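Local structure of 433aa long hypothetical phosphoribosylglycinamide formyl transferase (Pyrococcus horikoshii, 2DWC) at residues L25-L30 against A47-A52; S18-L23 against K82-I87; G240-S245 against P296-M301. The protein is a member of the ATP-grasp superfamily with a PurT-type C-terminal region and binds adenosine-5'-diphosphate. All blocks are in the same frame, centred on the assembly; numbering follows the deposited sequence.

Contacts 1 and 2 sit on one four-stranded parallel sheet, their centres about 16 Å apart, and share its strand 21-25: contact 2 pairs the start of that strand with strand 85-88, and contact 1 joins its far end to strand 44-49. Along the chain contact 1 is nested inside the loop that contact 2 closes, and all four segments belong to the preATP-grasp domain. Contact 3 follows later, in the ATP-grasp domain, its centre about 18 Å from that of contact 1 and 27 Å from that of contact 2. Leu30 packs on residues 296-298 and Met301, so helix 29-40, which begins in contact 1, touches the turn of contact 3.

Contact 1: L25-L30 against A47-A52; sequences LGSGEL and AVDRYA
Ala47 opens the second segment with a small touch: its CB lies 3.4 Å from Ser27 OG. Val48 comes next and does more. Its CG2 meets Leu25 CD2 at 3.8 Å, the two side chains lying side by side and pointing the same way from neighbouring parallel strands. With CG1 anti to the backbone N (chi1 -174°), the other methyl of Val48, CG2, is the one turned to Leu25 CD2. Val48 O takes one firm bond and one weak one: Gly26 N donates to Val48 O at 2.8 Å, and Ser27 OG adds a weak bond of 2.8 Å to the same Val48 O.

Both strand ends are part of a beta-alpha-beta unit, strand 21-25, helix 29-40 and strand 44-49, consistent with a Rossmann-type fold. The turn after the first strand carries Gly26 and Gly28 of what is probably its GxGxxG motif, with Gly28 as the N-cap of the helix. Gly26 has a positive phi at which a CB would collide with Leu25 O, and this calls for glycine.

Asp49, at the end of the second strand, reaches back to that turn. Ser27 N donates to Asp49 OD2 at 2.7 Å in a nearly straight bond (173° at the hydrogen), arriving on the anti side and 33° out of the carboxylate plane. Gly26 CA packs against the same oxygen. The other oxygen, Asp49 OD1, turns back to its own segment and takes Arg50 N at 2.6 Å on its anti lone pair. One carboxylate thus ties the glycine turn to the backbone just beyond the second strand, and the two N-H groups, one on each oxygen, should help stabilise its negative charge. A sulfate ion, probably from the crystallisation liquor, lies about 6 Å from the Asp49 side chain, and Met57 of helix 55-59 packs on Ala47, Ser27 and Asp49.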
loop_
_atom_site.group_PDB
_atom_site.type_symbol
_atom_site.label_atom_id
_atom_site.label_comp_id
_atom_site.label_asym_id
_atom_site.label_seq_id
_atom_site.Cartn_x
_atom_site.Cartn_y
_atom_site.Cartn_z
ATOM N N LEU B 25 -10.799 1.066 -16.461
ATOM C CA LEU B 25 -10.922 0.366 -17.760
ATOM C C LEU B 25 -9.523 -0.178 -18.027
ATOM O O LEU B 25 -8.641 0.527 -18.566
ATOM C CB LEU B 25 -11.412 1.321 -18.842
ATOM C CG LEU B 25 -12.806 1.903 -18.514
ATOM C CD1 LEU B 25 -13.275 2.742 -19.772
ATOM C CD2 LEU B 25 -13.892 0.812 -18.189
ATOM N N GLY B 26 -9.314 -1.464 -17.673
ATOM C CA GLY B 26 -7.973 -2.034 -17.740
ATOM C C GLY B 26 -7.632 -2.324 -16.297
ATOM O O GLY B 26 -7.609 -1.410 -15.454
ATOM N N SER B 27 -7.380 -3.605 -15.982
ATOM C CA SER B 27 -7.168 -3.999 -14.599
ATOM C C SER B 27 -5.829 -4.658 -14.362
ATOM O O SER B 27 -5.725 -5.601 -13.582
ATOM C CB SER B 27 -8.303 -4.959 -14.181
ATOM O OG SER B 27 -9.574 -4.293 -14.311
ATOM N N GLY B 28 -4.804 -4.177 -15.071
ATOM C CA GLY B 28 -3.454 -4.709 -14.859
ATOM C C GLY B 28 -2.813 -4.199 -13.555
ATOM O O GLY B 28 -3.492 -3.653 -12.674
ATOM N N GLU B 29 -1.486 -4.365 -13.450
ATOM C CA GLU B 29 -0.787 -3.994 -12.243
ATOM C C GLU B 29 -0.907 -2.506 -11.877
ATOM O O GLU B 29 -0.865 -2.184 -10.693
ATOM C CB GLU B 29 0.690 -4.402 -12.352
ATOM C CG GLU B 29 1.403 -3.824 -13.577
ATOM C CD GLU B 29 1.465 -4.772 -14.806
ATOM O OE1 GLU B 29 0.479 -5.485 -15.159
ATOM O OE2 GLU B 29 2.532 -4.755 -15.451
ATOM N N LEU B 30 -1.006 -1.632 -12.878
ATOM C CA LEU B 30 -1.115 -0.211 -12.588
ATOM C C LEU B 30 -2.502 0.060 -11.983
ATOM O O LEU B 30 -2.624 0.763 -10.965
ATOM C CB LEU B 30 -0.892 0.586 -13.894
ATOM C CG LEU B 30 0.462 0.279 -14.580
ATOM C CD1 LEU B 30 0.679 1.400 -15.609
ATOM C CD2 LEU B 30 1.654 0.251 -13.601
ATOM N N ALA B 47 -13.668 -2.686 -11.426
ATOM C CA ALA B 47 -12.557 -2.954 -12.349
ATOM C C ALA B 47 -13.038 -3.711 -13.565
ATOM O O ALA B 47 -13.709 -4.733 -13.426
ATOM C CB ALA B 47 -11.502 -3.807 -11.584
ATOM N N VAL B 48 -12.628 -3.252 -14.736
ATOM C CA VAL B 48 -13.034 -3.875 -15.999
ATOM C C VAL B 48 -11.824 -4.340 -16.793
ATOM O O VAL B 48 -10.776 -3.674 -16.819
ATOM C CB VAL B 48 -13.790 -2.815 -16.879
ATOM C CG1 VAL B 48 -14.378 -3.451 -18.188
ATOM C CG2 VAL B 48 -14.926 -2.181 -16.031
ATOM N N ASP B 49 -11.950 -5.496 -17.434
ATOM C CA ASP B 49 -10.898 -5.936 -18.335
ATOM C C ASP B 49 -11.441 -7.057 -19.226
ATOM O O ASP B 49 -12.617 -7.410 -19.123
ATOM C CB ASP B 49 -9.618 -6.376 -17.599
ATOM C CG ASP B 49 -8.355 -6.096 -18.419
ATOM O OD1 ASP B 49 -8.324 -6.390 -19.653
ATOM O OD2 ASP B 49 -7.343 -5.633 -17.824
ATOM N N ARG B 50 -10.601 -7.584 -20.110
ATOM C CA ARG B 50 -11.053 -8.626 -21.038
ATOM C C ARG B 50 -10.951 -10.023 -20.500
ATOM O O ARG B 50 -11.381 -10.991 -21.179
ATOM C CB ARG B 50 -10.269 -8.537 -22.376
ATOM C CG ARG B 50 -8.803 -8.756 -22.180
ATOM C CD ARG B 50 -8.012 -8.460 -23.474
ATOM N NE ARG B 50 -8.491 -9.250 -24.601
ATOM C CZ ARG B 50 -8.361 -10.573 -24.706
ATOM N NH1 ARG B 50 -7.770 -11.278 -23.737
ATOM N NH2 ARG B 50 -8.776 -11.187 -25.809
ATOM N N TYR B 51 -10.396 -10.169 -19.290
ATOM C CA TYR B 51 -10.299 -11.507 -18.696
ATOM C C TYR B 51 -10.652 -11.387 -17.241
ATOM O O TYR B 51 -10.610 -10.287 -16.700
ATOM C CB TYR B 51 -8.897 -12.092 -18.880
ATOM C CG TYR B 51 -7.781 -11.378 -18.162
ATOM C CD1 TYR B 51 -7.235 -11.904 -16.980
ATOM C CD2 TYR B 51 -7.240 -10.189 -18.685
ATOM C CE1 TYR B 51 -6.171 -11.271 -16.334
ATOM C CE2 TYR B 51 -6.163 -9.545 -18.036
ATOM C CZ TYR B 51 -5.645 -10.103 -16.866
ATOM O OH TYR B 51 -4.594 -9.468 -16.234
ATOM N N ALA B 52 -11.010 -12.508 -16.608
ATOM C CA ALA B 52 -11.422 -12.458 -15.211
ATOM C C ALA B 52 -10.238 -12.571 -14.248
ATOM O O ALA B 52 -9.167 -13.061 -14.623
ATOM C CB ALA B 52 -12.467 -13.639 -14.902
#

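Contact 2: S18-L23 against K82-I87; sequences SAQKIL and KPDAII
Backbone hydrogen bonds knit Leu23 and Lys21 to the 82-87 segment. Asp84 N donates to Lys21 O at 2.8 Å, Leu23 N to Ala85 O at 2.9 Å, and Ile87 N to Leu23 O at 2.8 Å. Ile22 and Leu23 thereby pair in parallel with Ala85 and Ile86.

Asp84 carries the polar side chain of the contact. Lys21 N donates to the anti lone pair of Asp84 OD1 at 2.9 Å, so a side-chain oxygen, not a backbone carbonyl, receives Lys21 N, ahead of the bridged pairs Ile22-Ala85 and Leu23-Ile86. Water 1 lies between Ala19 O and Asp84 OD1, while water 2 joins Gln20 NE2 to Asp84 OD2; Gln20 OE1 is bonded to Gly12 N. The amine of Lys21 forms a salt bridge with Glu81.

In this Rossmann-like parallel sheet, strand 21-25 runs between 44-49 and 85-88, and the two faces of the pairing are apolar. On the Leu23 face, Leu23 CB rests 3.8 Å from Pro83 CG, near Val77 and Val78 of helix 71-81. On the Ile22 face, Ile87 CD1, carried out by an extended chi2 (179°), comes over Ile22 CB at 3.9 Å, the two chains crossing obliquely. Helix 313-322 covers this side, with Leu318 on Ile22 and Val321 on Ala85 and Ile87.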
loop_
_atom_site.group_PDB
_atom_site.type_symbol
_atom_site.label_atom_id
_atom_site.label_comp_id
_atom_site.label_asym_id
_atom_site.label_seq_id
_atom_site.Cartn_x
_atom_site.Cartn_y
_atom_site.Cartn_z
ATOM N N SER B 18 -23.209 6.511 0.438
ATOM C CA SER B 18 -22.447 7.782 0.370
ATOM C C SER B 18 -21.150 7.599 -0.451
ATOM O O SER B 18 -20.363 8.521 -0.661
ATOM C CB SER B 18 -22.069 8.287 1.772
ATOM O OG SER B 18 -21.186 7.386 2.431
ATOM N N ALA B 19 -20.933 6.406 -0.977
ATOM C CA ALA B 19 -19.699 6.153 -1.701
ATOM C C ALA B 19 -19.370 6.957 -2.941
ATOM O O ALA B 19 -20.282 7.296 -3.726
ATOM C CB ALA B 19 -19.669 4.657 -2.141
ATOM N N GLN B 20 -18.066 7.246 -3.114
ATOM C CA GLN B 20 -17.569 7.777 -4.383
ATOM C C GLN B 20 -17.147 6.459 -5.094
ATOM O O GLN B 20 -16.902 5.456 -4.428
ATOM C CB GLN B 20 -16.350 8.644 -4.213
ATOM C CG GLN B 20 -16.793 10.110 -4.068
ATOM C CD GLN B 20 -17.481 10.299 -2.725
ATOM O OE1 GLN B 20 -16.964 9.848 -1.718
ATOM N NE2 GLN B 20 -18.663 10.915 -2.725
ATOM N N LYS B 21 -17.029 6.477 -6.421
ATOM C CA LYS B 21 -16.736 5.225 -7.142
ATOM C C LYS B 21 -15.857 5.492 -8.371
ATOM O O LYS B 21 -16.077 6.468 -9.108
ATOM C CB LYS B 21 -18.077 4.613 -7.629
ATOM C CG LYS B 21 -17.910 3.242 -8.344
ATOM C CD LYS B 21 -19.262 2.857 -8.997
ATOM C CE LYS B 21 -20.296 2.611 -7.913
ATOM N NZ LYS B 21 -21.628 2.252 -8.517
ATOM N N ILE B 22 -14.814 4.691 -8.535
ATOM C CA ILE B 22 -14.009 4.826 -9.754
ATOM C C ILE B 22 -14.232 3.592 -10.605
ATOM O O ILE B 22 -14.519 2.523 -10.069
ATOM C CB ILE B 22 -12.503 4.942 -9.454
ATOM C CG1 ILE B 22 -11.986 3.697 -8.686
ATOM C CG2 ILE B 22 -12.261 6.265 -8.668
ATOM C CD1 ILE B 22 -10.441 3.761 -8.467
ATOM N N LEU B 23 -14.103 3.753 -11.934
ATOM C CA LEU B 23 -14.289 2.658 -12.872
ATOM C C LEU B 23 -12.951 2.533 -13.616
ATOM O O LEU B 23 -12.568 3.438 -14.366
ATOM C CB LEU B 23 -15.432 2.990 -13.869
ATOM C CG LEU B 23 -15.700 1.867 -14.863
ATOM C CD1 LEU B 23 -16.233 0.607 -14.156
ATOM C CD2 LEU B 23 -16.717 2.373 -15.898
ATOM N N LYS B 82 -22.411 4.417 -12.987
ATOM C CA LYS B 82 -22.409 5.895 -12.855
ATOM C C LYS B 82 -21.283 6.321 -11.949
ATOM O O LYS B 82 -21.481 6.933 -10.892
ATOM C CB LYS B 82 -23.766 6.348 -12.319
ATOM C CG LYS B 82 -24.878 5.878 -13.240
ATOM C CD LYS B 82 -26.210 6.584 -12.962
ATOM C CE LYS B 82 -27.173 6.358 -14.115
ATOM N NZ LYS B 82 -27.688 4.976 -14.064
ATOM N N PRO B 83 -20.041 6.030 -12.383
ATOM C CA PRO B 83 -18.850 6.355 -11.612
ATOM C C PRO B 83 -18.498 7.853 -11.551
ATOM O O PRO B 83 -18.914 8.607 -12.437
ATOM C CB PRO B 83 -17.775 5.560 -12.326
ATOM C CG PRO B 83 -18.149 5.630 -13.713
ATOM C CD PRO B 83 -19.687 5.485 -13.707
ATOM N N ASP B 84 -17.736 8.248 -10.503
ATOM C CA ASP B 84 -17.235 9.643 -10.395
ATOM C C ASP B 84 -16.047 9.883 -11.318
ATOM O O ASP B 84 -15.715 11.044 -11.630
ATOM C CB ASP B 84 -16.825 9.914 -8.934
ATOM C CG ASP B 84 -18.038 9.888 -8.019
ATOM O OD1 ASP B 84 -18.307 8.853 -7.383
ATOM O OD2 ASP B 84 -18.804 10.887 -8.001
ATOM N N ALA B 85 -15.346 8.812 -11.695
ATOM C CA ALA B 85 -14.235 8.916 -12.640
ATOM C C ALA B 85 -14.099 7.633 -13.397
ATOM O O ALA B 85 -14.207 6.553 -12.795
ATOM C CB ALA B 85 -12.901 9.210 -11.895
ATOM N N ILE B 86 -13.888 7.759 -14.711
ATOM C CA ILE B 86 -13.658 6.616 -15.634
ATOM C C ILE B 86 -12.163 6.742 -15.947
ATOM O O ILE B 86 -11.720 7.733 -16.519
ATOM C CB ILE B 86 -14.498 6.803 -16.886
ATOM C CG1 ILE B 86 -15.952 6.739 -16.474
ATOM C CG2 ILE B 86 -14.133 5.703 -17.947
ATOM C CD1 ILE B 86 -16.915 6.980 -17.663
ATOM N N ILE B 87 -11.406 5.737 -15.528
ATOM C CA ILE B 87 -9.944 5.716 -15.595
ATOM C C ILE B 87 -9.409 4.689 -16.563
ATOM O O ILE B 87 -9.295 3.498 -16.236
ATOM C CB ILE B 87 -9.401 5.431 -14.167
ATOM C CG1 ILE B 87 -9.990 6.435 -13.164
ATOM C CG2 ILE B 87 -7.877 5.503 -14.157
ATOM C CD1 ILE B 87 -9.548 6.263 -11.672
HETATM O O HOH W 1 -20.658 8.332 -6.422
HETATM O O HOH W 2 -19.328 12.001 -5.506
#

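Contact 3: G240-S245 against P296-M301; sequences GDYHAS and PHDTGM
The Tyr242 ring presents one face to Asp298 and Thr299. Thr299 CA sits over the centre of that face in a CH-pi contact, 4.3 Å from the centroid and 10° off the ring normal. Thr299 CG2 comes in at the root of the ring, 3.9 Å from Tyr242 CG and also near CB and CD1. Toward the opposite flank, Asp298 CG approaches Tyr242 CD2 at 3.4 Å, the carboxylate plane turned 48° from the ring as the two side chains slide past each other in opposite directions. At the ring's edge, near its plane, is the methyl of Met301: CE lies 3.8 Å from Tyr242 OH, brought there by the bend of the chain at chi3 (-84°). Ala244 C and Ser245 N also lie at the edge, in plane. The second flat group, the His297 ring, has Asp298 OD2 over one face, offset toward the rim, and Thr299 OG1 at its edge.

Across the contact, Ser245 OG donates to Thr299 O at 2.8 Å, in the carbonyl plane and on a lone pair. Thr345 of strand 343-349 is a shared partner here, its OG1 hydrogen-bonded to both Ser245 OG and Tyr242 OH, while Thr299 OG1 bonds Thr212. Asp298 and the poorly ordered Asp241 each form a salt bridge with Arg386, which lies between these like charges.

The 3-10 turn 298-301, held by Gly300 N to His297 O and Met301 N to Asp298 O, follows strand 286-293, which contributes Asn290 and Glu291 to the adenosine-5'-diphosphate pocket. The side chain of Tyr242 is about 8 Å from that ligand; the contact packs strand 241-247 against the turn after strand 286-293 within the ATP-grasp domain, near the nucleotide site without lining it.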
loop_
_atom_site.group_PDB
_atom_site.type_symbol
_atom_site.label_atom_id
_atom_site.label_comp_id
_atom_site.label_asym_id
_atom_site.label_seq_id
_atom_site.Cartn_x
_atom_site.Cartn_y
_atom_site.Cartn_z
ATOM N N GLY B 240 10.761 -2.456 -26.847
ATOM C CA GLY B 240 9.429 -1.987 -26.516
ATOM C C GLY B 240 8.930 -2.220 -25.103
ATOM O O GLY B 240 7.838 -1.764 -24.763
ATOM N N ASP B 241 9.696 -2.925 -24.273
ATOM C CA ASP B 241 9.261 -3.166 -22.902
ATOM C C ASP B 241 10.290 -2.654 -21.891
ATOM O O ASP B 241 11.508 -2.891 -22.015
ATOM C CB ASP B 241 8.979 -4.658 -22.679
ATOM C CG ASP B 241 8.328 -4.944 -21.315
ATOM O OD1 ASP B 241 9.051 -4.951 -20.281
ATOM O OD2 ASP B 241 7.087 -5.158 -21.279
ATOM N N TYR B 242 9.808 -1.912 -20.900
ATOM C CA TYR B 242 10.728 -1.390 -19.913
ATOM C C TYR B 242 11.168 -2.592 -19.071
ATOM O O TYR B 242 10.441 -3.591 -18.913
ATOM C CB TYR B 242 10.068 -0.245 -19.107
ATOM C CG TYR B 242 9.778 -0.548 -17.655
ATOM C CD1 TYR B 242 10.712 -0.260 -16.651
ATOM C CD2 TYR B 242 8.586 -1.163 -17.292
ATOM C CE1 TYR B 242 10.450 -0.584 -15.322
ATOM C CE2 TYR B 242 8.329 -1.500 -15.974
ATOM C CZ TYR B 242 9.262 -1.207 -14.994
ATOM O OH TYR B 242 9.013 -1.567 -13.698
ATOM N N HIS B 243 12.397 -2.516 -18.596
ATOM C CA HIS B 243 12.988 -3.594 -17.830
ATOM C C HIS B 243 13.330 -3.117 -16.428
ATOM O O HIS B 243 13.265 -3.888 -15.482
ATOM C CB HIS B 243 14.274 -4.074 -18.535
ATOM C CG HIS B 243 14.404 -5.567 -18.597
ATOM N ND1 HIS B 243 15.527 -6.242 -18.162
ATOM C CD2 HIS B 243 13.523 -6.522 -18.993
ATOM C CE1 HIS B 243 15.332 -7.545 -18.280
ATOM N NE2 HIS B 243 14.123 -7.741 -18.781
ATOM N N ALA B 244 13.727 -1.850 -16.310
ATOM C CA ALA B 244 14.118 -1.272 -15.015
ATOM C C ALA B 244 13.871 0.228 -15.030
ATOM O O ALA B 244 13.945 0.837 -16.099
ATOM C CB ALA B 244 15.631 -1.522 -14.751
ATOM N N SER B 245 13.577 0.819 -13.874
ATOM C CA SER B 245 13.392 2.272 -13.781
ATOM C C SER B 245 13.910 2.713 -12.435
ATOM O O SER B 245 14.116 1.886 -11.525
ATOM C CB SER B 245 11.916 2.675 -13.931
ATOM O OG SER B 245 11.160 2.101 -12.862
ATOM N N PRO B 296 -0.962 6.869 -15.524
ATOM C CA PRO B 296 0.175 6.279 -14.810
ATOM C C PRO B 296 0.889 5.357 -15.828
ATOM O O PRO B 296 0.251 4.745 -16.699
ATOM C CB PRO B 296 -0.497 5.463 -13.705
ATOM C CG PRO B 296 -1.702 6.302 -13.335
ATOM C CD PRO B 296 -2.206 6.831 -14.702
ATOM N N HIS B 297 2.203 5.256 -15.712
ATOM C CA HIS B 297 3.010 4.514 -16.651
ATOM C C HIS B 297 3.848 3.480 -15.883
ATOM O O HIS B 297 4.231 3.727 -14.722
ATOM C CB HIS B 297 3.936 5.527 -17.349
ATOM C CG HIS B 297 4.664 4.975 -18.528
ATOM N ND1 HIS B 297 4.012 4.504 -19.649
ATOM C CD2 HIS B 297 5.990 4.841 -18.776
ATOM C CE1 HIS B 297 4.904 4.102 -20.537
ATOM N NE2 HIS B 297 6.111 4.295 -20.033
ATOM N N ASP B 298 4.185 2.368 -16.530
ATOM C CA ASP B 298 4.932 1.355 -15.814
ATOM C C ASP B 298 6.253 1.774 -15.175
ATOM O O ASP B 298 6.555 1.339 -14.068
ATOM C CB ASP B 298 5.110 0.085 -16.683
ATOM C CG ASP B 298 5.687 0.366 -18.064
ATOM O OD1 ASP B 298 5.592 -0.548 -18.923
ATOM O OD2 ASP B 298 6.242 1.465 -18.301
ATOM N N THR B 299 7.002 2.665 -15.819
ATOM C CA THR B 299 8.294 3.089 -15.263
ATOM C C THR B 299 8.075 3.774 -13.926
ATOM O O THR B 299 8.947 3.744 -13.055
ATOM C CB THR B 299 8.996 4.054 -16.223
ATOM O OG1 THR B 299 8.174 5.212 -16.400
ATOM C CG2 THR B 299 9.222 3.348 -17.601
ATOM N N GLY B 300 6.888 4.347 -13.769
ATOM C CA GLY B 300 6.526 5.029 -12.534
ATOM C C GLY B 300 6.294 4.114 -11.348
ATOM O O GLY B 300 6.074 4.607 -10.254
ATOM N N MET B 301 6.349 2.792 -11.533
ATOM C CA MET B 301 6.173 1.905 -10.373
ATOM C C MET B 301 7.264 2.140 -9.347
ATOM O O MET B 301 7.094 1.831 -8.187
ATOM C CB MET B 301 6.114 0.420 -10.782
ATOM C CG MET B 301 4.701 0.026 -11.301
ATOM S SD MET B 301 4.599 -1.774 -11.582
ATOM C CE MET B 301 5.285 -1.929 -13.224
#